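Local coordinates for EVE domain-containing protein (Pseudomonas syringae pv. tomato str. DC3000, PDB 2EVE) that is of unknown function but folds as an EVE domain of the ASCH/PUA-related group, and may, like relatives in that group, bind nucleic acid, at residues Tyr3-Ser8 and Phe48-Ser53; Tyr32-Phe37 and Leu132-Val137. All coordinates share one frame; numbering follows the deposited sequence.

Contact 1: residues Tyr3-Ser8 and Phe48-Ser53. With 144 (tris-hydroxymethyl-methyl-ammonium), chain D.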
ATOM      1  N   TYR A   3     -11.899  -0.624   0.580  1.00 11.19           N
ATOM      2  CA  TYR A   3     -10.701  -0.894   1.371  1.00 10.79           C
ATOM      3  C   TYR A   3      -9.598  -1.543   0.542  1.00 10.98           C
ATOM      4  O   TYR A   3      -9.866  -2.268  -0.420  1.00 10.75           O
ATOM      5  CB  TYR A   3     -11.043  -1.807   2.547  1.00 11.19           C
ATOM      6  CG  TYR A   3     -12.084  -1.245   3.487  1.00 12.75           C
ATOM      7  CD1 TYR A   3     -11.840  -0.084   4.221  1.00 13.48           C
ATOM      8  CD2 TYR A   3     -13.315  -1.882   3.650  1.00 16.22           C
ATOM      9  CE1 TYR A   3     -12.798   0.427   5.097  1.00 15.44           C
ATOM     10  CE2 TYR A   3     -14.277  -1.380   4.524  1.00 16.53           C
ATOM     11  CZ  TYR A   3     -14.010  -0.226   5.243  1.00 18.91           C
ATOM     12  OH  TYR A   3     -14.957   0.269   6.113  1.00 21.58           O
ATOM     13  N   TRP A   4      -8.356  -1.294   0.941  1.00 10.31           N
ATOM     14  CA  TRP A   4      -7.202  -1.822   0.230  1.00  8.02           C
ATOM     15  C   TRP A   4      -6.043  -2.078   1.179  1.00  8.83           C
ATOM     16  O   TRP A   4      -6.147  -1.878   2.389  1.00  8.69           O
ATOM     17  CB  TRP A   4      -6.725  -0.814  -0.826  1.00  9.56           C
ATOM     18  CG  TRP A   4      -7.807  -0.209  -1.650  1.00 10.05           C
ATOM     19  CD1 TRP A   4      -8.611   0.846  -1.316  1.00  9.56           C
ATOM     20  CD2 TRP A   4      -8.232  -0.643  -2.942  1.00  8.66           C
ATOM     21  NE1 TRP A   4      -9.515   1.091  -2.320  1.00  9.30           N
ATOM     22  CE2 TRP A   4      -9.307   0.187  -3.330  1.00 10.29           C
ATOM     23  CE3 TRP A   4      -7.814  -1.660  -3.807  1.00 11.00           C
ATOM     24  CZ2 TRP A   4      -9.969   0.034  -4.551  1.00 11.21           C
ATOM     25  CZ3 TRP A   4      -8.473  -1.813  -5.023  1.00 10.31           C
ATOM     26  CH2 TRP A   4      -9.540  -0.973  -5.381  1.00 10.66           C
ATOM     27  N   LEU A   5      -4.935  -2.526   0.602  1.00  8.53           N
ATOM     28  CA  LEU A   5      -3.703  -2.761   1.339  1.00  7.85           C
ATOM     29  C   LEU A   5      -2.566  -2.432   0.381  1.00  7.80           C
ATOM     30  O   LEU A   5      -2.598  -2.815  -0.792  1.00  8.48           O
ATOM     31  CB  LEU A   5      -3.600  -4.220   1.818  1.00  7.24           C
ATOM     32  CG  LEU A   5      -2.336  -4.563   2.619  1.00  8.93           C
ATOM     33  CD1 LEU A   5      -2.634  -5.625   3.674  1.00 10.49           C
ATOM     34  CD2 LEU A   5      -1.248  -5.037   1.672  1.00  9.00           C
HETATM   35  N   MSE A   6      -1.578  -1.690   0.871  1.00  8.27           N
HETATM   36  CA  MSE A   6      -0.420  -1.324   0.063  1.00  8.17           C
HETATM   37  C   MSE A   6       0.863  -1.554   0.855  1.00  8.17           C
HETATM   38  O   MSE A   6       0.906  -1.302   2.058  1.00  9.64           O
HETATM   39  CB  MSE A   6      -0.518   0.135  -0.386  1.00 11.10           C
HETATM   40  CG  MSE A   6      -1.761   0.433  -1.220  1.00  9.79           C
HETATM   41 SE   MSE A   6      -1.581   2.039  -2.290  1.00 21.93          SE
HETATM   42  CE  MSE A   6      -1.748   3.281  -0.842  1.00 11.00           C
ATOM     43  N   LYS A   7       1.901  -2.018   0.162  1.00  7.96           N
ATOM     44  CA  LYS A   7       3.187  -2.337   0.779  1.00  9.60           C
ATOM     45  C   LYS A   7       4.262  -1.260   0.676  1.00 10.16           C
ATOM     46  O   LYS A   7       4.346  -0.543  -0.320  1.00 10.56           O
ATOM     47  CB  LYS A   7       3.751  -3.620   0.165  1.00 10.84           C
ATOM     48  CG  LYS A   7       2.847  -4.828   0.275  1.00 12.22           C
ATOM     49  CD  LYS A   7       3.520  -6.057  -0.323  1.00 16.54           C
ATOM     50  CE  LYS A   7       2.615  -7.272  -0.248  1.00 19.88           C
ATOM     51  NZ  LYS A   7       3.252  -8.480  -0.839  1.00 22.33           N
ATOM     52  N   SER A   8       5.093  -1.174   1.713  1.00  9.89           N
ATOM     53  CA  SER A   8       6.193  -0.220   1.757  1.00 10.26           C
ATOM     54  C   SER A   8       7.268  -0.664   2.743  1.00 11.45           C
ATOM     55  O   SER A   8       6.959  -1.120   3.842  1.00 10.76           O
ATOM     56  CB  SER A   8       5.691   1.166   2.168  1.00 10.70           C
ATOM     57  OG  SER A   8       6.757   2.111   2.154  1.00 11.19           O
ATOM     58  N   PHE A  48      -4.666  -0.575   4.459  1.00  7.59           N
ATOM     59  CA  PHE A  48      -3.757  -1.032   5.494  1.00  8.53           C
ATOM     60  C   PHE A  48      -2.347  -0.761   4.999  1.00  8.20           C
ATOM     61  O   PHE A  48      -2.005  -1.087   3.861  1.00  8.18           O
ATOM     62  CB  PHE A  48      -3.928  -2.528   5.757  1.00  8.54           C
ATOM     63  CG  PHE A  48      -5.147  -2.861   6.552  1.00 11.13           C
ATOM     64  CD1 PHE A  48      -5.429  -2.176   7.730  1.00 10.08           C
ATOM     65  CD2 PHE A  48      -6.016  -3.858   6.129  1.00 11.10           C
ATOM     66  CE1 PHE A  48      -6.559  -2.482   8.476  1.00  9.76           C
ATOM     67  CE2 PHE A  48      -7.150  -4.171   6.869  1.00 13.22           C
ATOM     68  CZ  PHE A  48      -7.424  -3.482   8.046  1.00 11.56           C
ATOM     69  N   PHE A  49      -1.547  -0.141   5.858  1.00  8.01           N
ATOM     70  CA  PHE A  49      -0.157   0.192   5.551  1.00  9.01           C
ATOM     71  C   PHE A  49       0.670  -1.019   5.990  1.00  9.54           C
ATOM     72  O   PHE A  49       0.866  -1.253   7.184  1.00 10.56           O
ATOM     73  CB  PHE A  49       0.244   1.446   6.346  1.00  9.35           C
ATOM     74  CG  PHE A  49       1.506   2.126   5.860  1.00  6.74           C
ATOM     75  CD1 PHE A  49       2.712   1.436   5.767  1.00  9.70           C
ATOM     76  CD2 PHE A  49       1.488   3.487   5.552  1.00  7.43           C
ATOM     77  CE1 PHE A  49       3.889   2.097   5.374  1.00  9.46           C
ATOM     78  CE2 PHE A  49       2.649   4.151   5.162  1.00  7.29           C
ATOM     79  CZ  PHE A  49       3.853   3.460   5.071  1.00  8.84           C
ATOM     80  N   TYR A  50       1.147  -1.788   5.019  1.00  8.70           N
ATOM     81  CA  TYR A  50       1.920  -2.993   5.299  1.00  9.06           C
ATOM     82  C   TYR A  50       3.426  -2.777   5.165  1.00  8.94           C
ATOM     83  O   TYR A  50       3.913  -2.338   4.122  1.00 11.19           O
ATOM     84  CB  TYR A  50       1.447  -4.109   4.357  1.00  9.13           C
ATOM     85  CG  TYR A  50       2.172  -5.427   4.508  1.00  9.87           C
ATOM     86  CD1 TYR A  50       3.389  -5.656   3.867  1.00 11.50           C
ATOM     87  CD2 TYR A  50       1.638  -6.446   5.294  1.00 12.23           C
ATOM     88  CE1 TYR A  50       4.060  -6.872   4.007  1.00 12.91           C
ATOM     89  CE2 TYR A  50       2.299  -7.662   5.441  1.00 12.29           C
ATOM     90  CZ  TYR A  50       3.503  -7.868   4.798  1.00 13.65           C
ATOM     91  OH  TYR A  50       4.152  -9.067   4.946  1.00 15.88           O
ATOM     92  N   HIS A  51       4.155  -3.077   6.239  1.00 10.75           N
ATOM     93  CA  HIS A  51       5.607  -2.941   6.253  1.00 10.08           C
ATOM     94  C   HIS A  51       6.235  -4.186   5.642  1.00 12.16           C
ATOM     95  O   HIS A  51       6.057  -5.290   6.149  1.00 14.16           O
ATOM     96  CB  HIS A  51       6.113  -2.757   7.686  1.00 10.63           C
ATOM     97  CG  HIS A  51       5.946  -1.366   8.212  1.00 11.73           C
ATOM     98  ND1 HIS A  51       6.338  -1.002   9.482  1.00 10.66           N
ATOM     99  CD2 HIS A  51       5.457  -0.244   7.632  1.00 11.16           C
ATOM    100  CE1 HIS A  51       6.097   0.285   9.662  1.00 11.89           C
ATOM    101  NE2 HIS A  51       5.563   0.768   8.555  1.00 11.10           N
ATOM    102  N   SER A  52       6.977  -3.992   4.556  1.00 12.42           N
ATOM    103  CA  SER A  52       7.623  -5.090   3.843  1.00 16.15           C
ATOM    104  C   SER A  52       9.149  -5.035   3.928  1.00 16.89           C
ATOM    105  O   SER A  52       9.722  -3.991   4.232  1.00 18.32           O
ATOM    106  CB  SER A  52       7.191  -5.058   2.375  1.00 16.99           C
ATOM    107  OG  SER A  52       7.576  -3.834   1.765  1.00 20.36           O
ATOM    108  N   SER A  53       9.798  -6.164   3.651  1.00 18.58           N
ATOM    109  CA  SER A  53      11.260  -6.257   3.684  1.00 19.85           C
ATOM    110  C   SER A  53      11.852  -5.602   4.926  1.00 20.01           C
ATOM    111  O   SER A  53      12.637  -4.661   4.827  1.00 22.94           O
ATOM    112  CB  SER A  53      11.861  -5.597   2.439  1.00 20.95           C
ATOM    113  OG  SER A  53      11.384  -6.204   1.252  1.00 25.74           O
TER
HETATM  114  C1  144 D 303       8.219  -8.502   1.821  1.00 26.65           C
HETATM  115  N   144 D 303       7.152  -9.109   1.038  1.00 29.02           N
HETATM  116  C2  144 D 303       6.293  -9.926   1.958  1.00 29.15           C
HETATM  117  O2  144 D 303       6.076  -9.933   3.383  1.00 30.24           O
HETATM  118  C3  144 D 303       7.855  -9.894  -0.064  1.00 28.61           C
HETATM  119  O3  144 D 303       6.968 -10.559  -0.986  1.00 31.08           O
HETATM  120  C4  144 D 303       6.346  -7.975   0.537  1.00 29.31           C
HETATM  121  O4  144 D 303       6.791  -6.817  -0.468  1.00 33.20           O
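The Y50 ring meets K7 CG obliquely at its CD1 atom, 3.7 Å away, while its edge receives O2 of the bound tris-hydroxymethyl-methyl-ammonium, lying near the ring plane. The F49 ring, pointing to the other side of the sheet, is met obliquely by S8 CB, which touches CE1; W26 adds an edge-to-face contact. Both rings project from strand 46-51, on opposite faces, and pack on side chains of the parallel neighbour 3-8 in the mixed sheet of this PUA-related domain. Side chains alternate along each strand, so the paired L5, F48, K7 and Y50 share one face and M6, F49, S8 and H51 the other. On the first face L5 lays its two methyls on the partner strand, CD1 against F48 CB and CD2 against Y50 CB at 3.9 Å; CG anti to the backbone N (chi1 -179°) places them there. Farther out, the extended K7 chain runs side by side with the Y50 side chain, and both reach the ligand. Y50 OH is hydrogen-bonded to ligand O2 at 2.6 Å, with either oxygen able to donate, and K7 CD comes within 3.4 Å of ligand O4. S52 CB touches the same O4, so both strands and the residue just after strand 46-51 contribute to the ligand pocket. Behind the side chains, the parallel pairing uses F48 N to W4 O, M6 N to F48 O, Y50 N to M6 O and S8 N to Y50 O. Past the strand end, S52 N reaches S8 O at 3.0 Å from above the carbonyl plane, 53° out of it.

Contact 2: residues Tyr32-Phe37 and Leu132-Val137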
ATOM      1  N   TYR A  32       1.926  -3.873 -13.165  1.00  8.94           N
ATOM      2  CA  TYR A  32       0.688  -3.470 -13.824  1.00  9.09           C
ATOM      3  C   TYR A  32      -0.588  -3.813 -13.067  1.00  7.68           C
ATOM      4  O   TYR A  32      -1.522  -3.014 -13.035  1.00  8.30           O
ATOM      5  CB  TYR A  32       0.639  -4.043 -15.241  1.00  9.85           C
ATOM      6  CG  TYR A  32       1.615  -3.369 -16.174  1.00 12.18           C
ATOM      7  CD1 TYR A  32       1.464  -2.022 -16.517  1.00 13.87           C
ATOM      8  CD2 TYR A  32       2.708  -4.063 -16.692  1.00 14.81           C
ATOM      9  CE1 TYR A  32       2.378  -1.385 -17.352  1.00 17.52           C
ATOM     10  CE2 TYR A  32       3.628  -3.433 -17.528  1.00 17.94           C
ATOM     11  CZ  TYR A  32       3.458  -2.098 -17.852  1.00 18.01           C
ATOM     12  OH  TYR A  32       4.371  -1.476 -18.674  1.00 22.53           O
ATOM     13  N   GLN A  33      -0.632  -4.992 -12.456  1.00  8.54           N
ATOM     14  CA  GLN A  33      -1.817  -5.394 -11.702  1.00  8.91           C
ATOM     15  C   GLN A  33      -1.996  -4.469 -10.494  1.00  8.35           C
ATOM     16  O   GLN A  33      -3.112  -4.033 -10.189  1.00  8.09           O
ATOM     17  CB  GLN A  33      -1.688  -6.853 -11.246  1.00 10.83           C
ATOM     18  CG  GLN A  33      -2.883  -7.375 -10.446  1.00 13.36           C
ATOM     19  CD  GLN A  33      -2.761  -8.854 -10.121  1.00 15.76           C
ATOM     20  OE1 GLN A  33      -1.666  -9.354  -9.853  1.00 15.29           O
ATOM     21  NE2 GLN A  33      -3.889  -9.559 -10.124  1.00 15.93           N
ATOM     22  N   ALA A  34      -0.888  -4.162  -9.821  1.00  8.22           N
ATOM     23  CA  ALA A  34      -0.906  -3.281  -8.659  1.00  7.81           C
ATOM     24  C   ALA A  34      -1.300  -1.872  -9.099  1.00  8.27           C
ATOM     25  O   ALA A  34      -2.098  -1.200  -8.436  1.00  6.55           O
ATOM     26  CB  ALA A  34       0.473  -3.266  -7.986  1.00  7.12           C
ATOM     27  N   ARG A  35      -0.739  -1.432 -10.221  1.00  7.18           N
ATOM     28  CA  ARG A  35      -1.038  -0.110 -10.766  1.00  7.59           C
ATOM     29  C   ARG A  35      -2.516  -0.003 -11.086  1.00  8.30           C
ATOM     30  O   ARG A  35      -3.161   0.998 -10.773  1.00  7.43           O
ATOM     31  CB  ARG A  35      -0.256   0.153 -12.060  1.00  7.35           C
ATOM     32  CG  ARG A  35      -0.635   1.478 -12.738  1.00  7.53           C
ATOM     33  CD  ARG A  35      -0.304   1.501 -14.232  1.00  9.55           C
ATOM     34  NE  ARG A  35      -1.207   0.649 -15.006  1.00  9.38           N
ATOM     35  CZ  ARG A  35      -1.220   0.587 -16.336  1.00  8.38           C
ATOM     36  NH1 ARG A  35      -0.376   1.327 -17.049  1.00  9.91           N
ATOM     37  NH2 ARG A  35      -2.078  -0.212 -16.957  1.00  9.13           N
ATOM     38  N   ASN A  36      -3.056  -1.036 -11.721  1.00  7.73           N
ATOM     39  CA  ASN A  36      -4.460  -0.998 -12.089  1.00  6.95           C
ATOM     40  C   ASN A  36      -5.362  -0.885 -10.866  1.00  7.31           C
ATOM     41  O   ASN A  36      -6.346  -0.145 -10.895  1.00  7.34           O
ATOM     42  CB  ASN A  36      -4.811  -2.206 -12.958  1.00  8.51           C
ATOM     43  CG  ASN A  36      -4.205  -2.104 -14.351  1.00  7.26           C
ATOM     44  OD1 ASN A  36      -3.840  -1.013 -14.799  1.00  8.27           O
ATOM     45  ND2 ASN A  36      -4.110  -3.233 -15.047  1.00  8.82           N
ATOM     46  N   PHE A  37      -5.036  -1.601  -9.793  1.00  6.56           N
ATOM     47  CA  PHE A  37      -5.835  -1.490  -8.578  1.00  6.09           C
ATOM     48  C   PHE A  37      -5.697  -0.068  -8.032  1.00  7.16           C
ATOM     49  O   PHE A  37      -6.682   0.568  -7.658  1.00  7.64           O
ATOM     50  CB  PHE A  37      -5.374  -2.487  -7.512  1.00  6.57           C
ATOM     51  CG  PHE A  37      -5.963  -3.861  -7.667  1.00  7.43           C
ATOM     52  CD1 PHE A  37      -7.340  -4.032  -7.764  1.00  7.30           C
ATOM     53  CD2 PHE A  37      -5.145  -4.983  -7.694  1.00  9.40           C
ATOM     54  CE1 PHE A  37      -7.900  -5.306  -7.888  1.00  6.53           C
ATOM     55  CE2 PHE A  37      -5.694  -6.266  -7.818  1.00  9.67           C
ATOM     56  CZ  PHE A  37      -7.071  -6.424  -7.914  1.00  9.81           C
ATOM     57  N   LEU A 132       1.889  -9.219  -5.317  1.00 20.40           N
ATOM     58  CA  LEU A 132       1.099  -8.010  -5.527  1.00 17.07           C
ATOM     59  C   LEU A 132       1.338  -7.066  -4.347  1.00 15.97           C
ATOM     60  O   LEU A 132       1.181  -7.461  -3.192  1.00 16.36           O
ATOM     61  CB  LEU A 132      -0.384  -8.380  -5.623  1.00 17.68           C
ATOM     62  CG  LEU A 132      -1.379  -7.290  -6.018  1.00 17.47           C
ATOM     63  CD1 LEU A 132      -1.066  -6.786  -7.424  1.00 15.98           C
ATOM     64  CD2 LEU A 132      -2.795  -7.854  -5.962  1.00 17.08           C
ATOM     65  N   SER A 133       1.718  -5.824  -4.645  1.00 13.70           N
ATOM     66  CA  SER A 133       2.001  -4.821  -3.615  1.00 12.61           C
ATOM     67  C   SER A 133       0.816  -3.912  -3.289  1.00 12.70           C
ATOM     68  O   SER A 133       0.826  -3.213  -2.275  1.00 12.85           O
ATOM     69  CB  SER A 133       3.195  -3.962  -4.040  1.00 13.20           C
ATOM     70  OG  SER A 133       2.935  -3.314  -5.272  1.00 14.24           O
ATOM     71  N   VAL A 134      -0.185  -3.901  -4.165  1.00 11.03           N
ATOM     72  CA  VAL A 134      -1.399  -3.107  -3.964  1.00 10.35           C
ATOM     73  C   VAL A 134      -2.552  -4.062  -4.245  1.00 10.10           C
ATOM     74  O   VAL A 134      -2.616  -4.674  -5.314  1.00 11.02           O
ATOM     75  CB  VAL A 134      -1.478  -1.900  -4.927  1.00 11.20           C
ATOM     76  CG1 VAL A 134      -2.758  -1.120  -4.667  1.00 10.11           C
ATOM     77  CG2 VAL A 134      -0.262  -0.997  -4.736  1.00 11.82           C
HETATM   78  N   MSE A 135      -3.468  -4.186  -3.290  1.00  9.79           N
HETATM   79  CA  MSE A 135      -4.569  -5.128  -3.433  1.00  9.10           C
HETATM   80  C   MSE A 135      -5.850  -4.679  -2.759  1.00  9.61           C
HETATM   81  O   MSE A 135      -5.831  -3.875  -1.826  1.00  9.87           O
HETATM   82  CB  MSE A 135      -4.170  -6.455  -2.798  1.00 10.75           C
HETATM   83  CG  MSE A 135      -3.973  -6.322  -1.286  1.00 11.78           C
HETATM   84 SE   MSE A 135      -3.169  -7.856  -0.439  1.00 19.85          SE
HETATM   85  CE  MSE A 135      -1.397  -7.602  -1.155  1.00 14.33           C
ATOM     86  N   PRO A 136      -6.989  -5.206  -3.223  1.00  9.83           N
ATOM     87  CA  PRO A 136      -8.268  -4.845  -2.618  1.00  9.08           C
ATOM     88  C   PRO A 136      -8.422  -5.655  -1.328  1.00 10.17           C
ATOM     89  O   PRO A 136      -7.780  -6.693  -1.157  1.00 10.93           O
ATOM     90  CB  PRO A 136      -9.283  -5.258  -3.686  1.00 10.90           C
ATOM     91  CG  PRO A 136      -8.639  -6.456  -4.300  1.00 10.48           C
ATOM     92  CD  PRO A 136      -7.185  -6.043  -4.422  1.00 10.41           C
ATOM     93  N   VAL A 137      -9.250  -5.158  -0.421  1.00 10.04           N
ATOM     94  CA  VAL A 137      -9.529  -5.831   0.842  1.00  9.85           C
ATOM     95  C   VAL A 137     -11.046  -5.763   0.984  1.00 10.49           C
ATOM     96  O   VAL A 137     -11.626  -4.681   0.889  1.00 11.35           O
ATOM     97  CB  VAL A 137      -8.858  -5.101   2.042  1.00  9.50           C
ATOM     98  CG1 VAL A 137      -9.334  -5.705   3.359  1.00 10.45           C
ATOM     99  CG2 VAL A 137      -7.339  -5.213   1.942  1.00  9.08           C
TER
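On the helix whose A34 and F37 pack against L132, V134 and P136, N36 OD1 is gripped by two nitrogens of R35. The guanidinium comes side-on: NH2 lies 2.9 Å from OD1, in the carbonyl plane and on a lone pair, whereas NE, 3.1 Å from OD1, sits above that plane. Y32 CD1 lies over one guanidinium face, and the remaining nitrogen of R35, NH1, is hydrogen-bonded to P93 O, so this polar cluster occupies a different side of the helix from the packing. No hydrogen bond joins 32-37 to 132-137; the contact is apolar packing. P136 CD stands over the face of the F37 ring, 3.5 Å from its centroid and 13° off the normal, a CH-pi contact. L132, with CG anti to its backbone N (chi1 -172°), splits its methyls: CD2 meets F37 CE2, while CD1 nestles against Q33 CG and A34 N, each 3.6 Å away. The small A34 CB allows close approach, touching V134 CB at 3.9 Å. V134 O, beside F37 CD2, is buried without a hydrogen-bonding partner in the model. W4 extends the apolar surface beside F37 and P136. With axes 7.1 Å apart and at 50°, this is a helix lying across an outermost strand of the mixed sheet in the PUA-related alpha/beta fold.

Overall arrangement
Contacts 1 and 2, with centres about 11 Å apart, join through strand 3-8, which pairs in parallel with 46-51 on one side and antiparallel with 134-137 on the other. L5 N lies 2.9 Å from M135 O, and K7 N the same distance from S133 O, both probable hydrogen bonds. K7 connects the two contacts with the pocket: its NZ makes a weak hydrogen bond to L132 O, while its side chain borders the tris-hydroxymethyl-methyl-ammonium, whose site L111 completes. The side chain of S133 is about 6 Å from that ligand and hydrogen-bonds through OG to a bound morpholinopropane sulfonate, probably from the crystallisation liquor, which may mark an extension of the pocket.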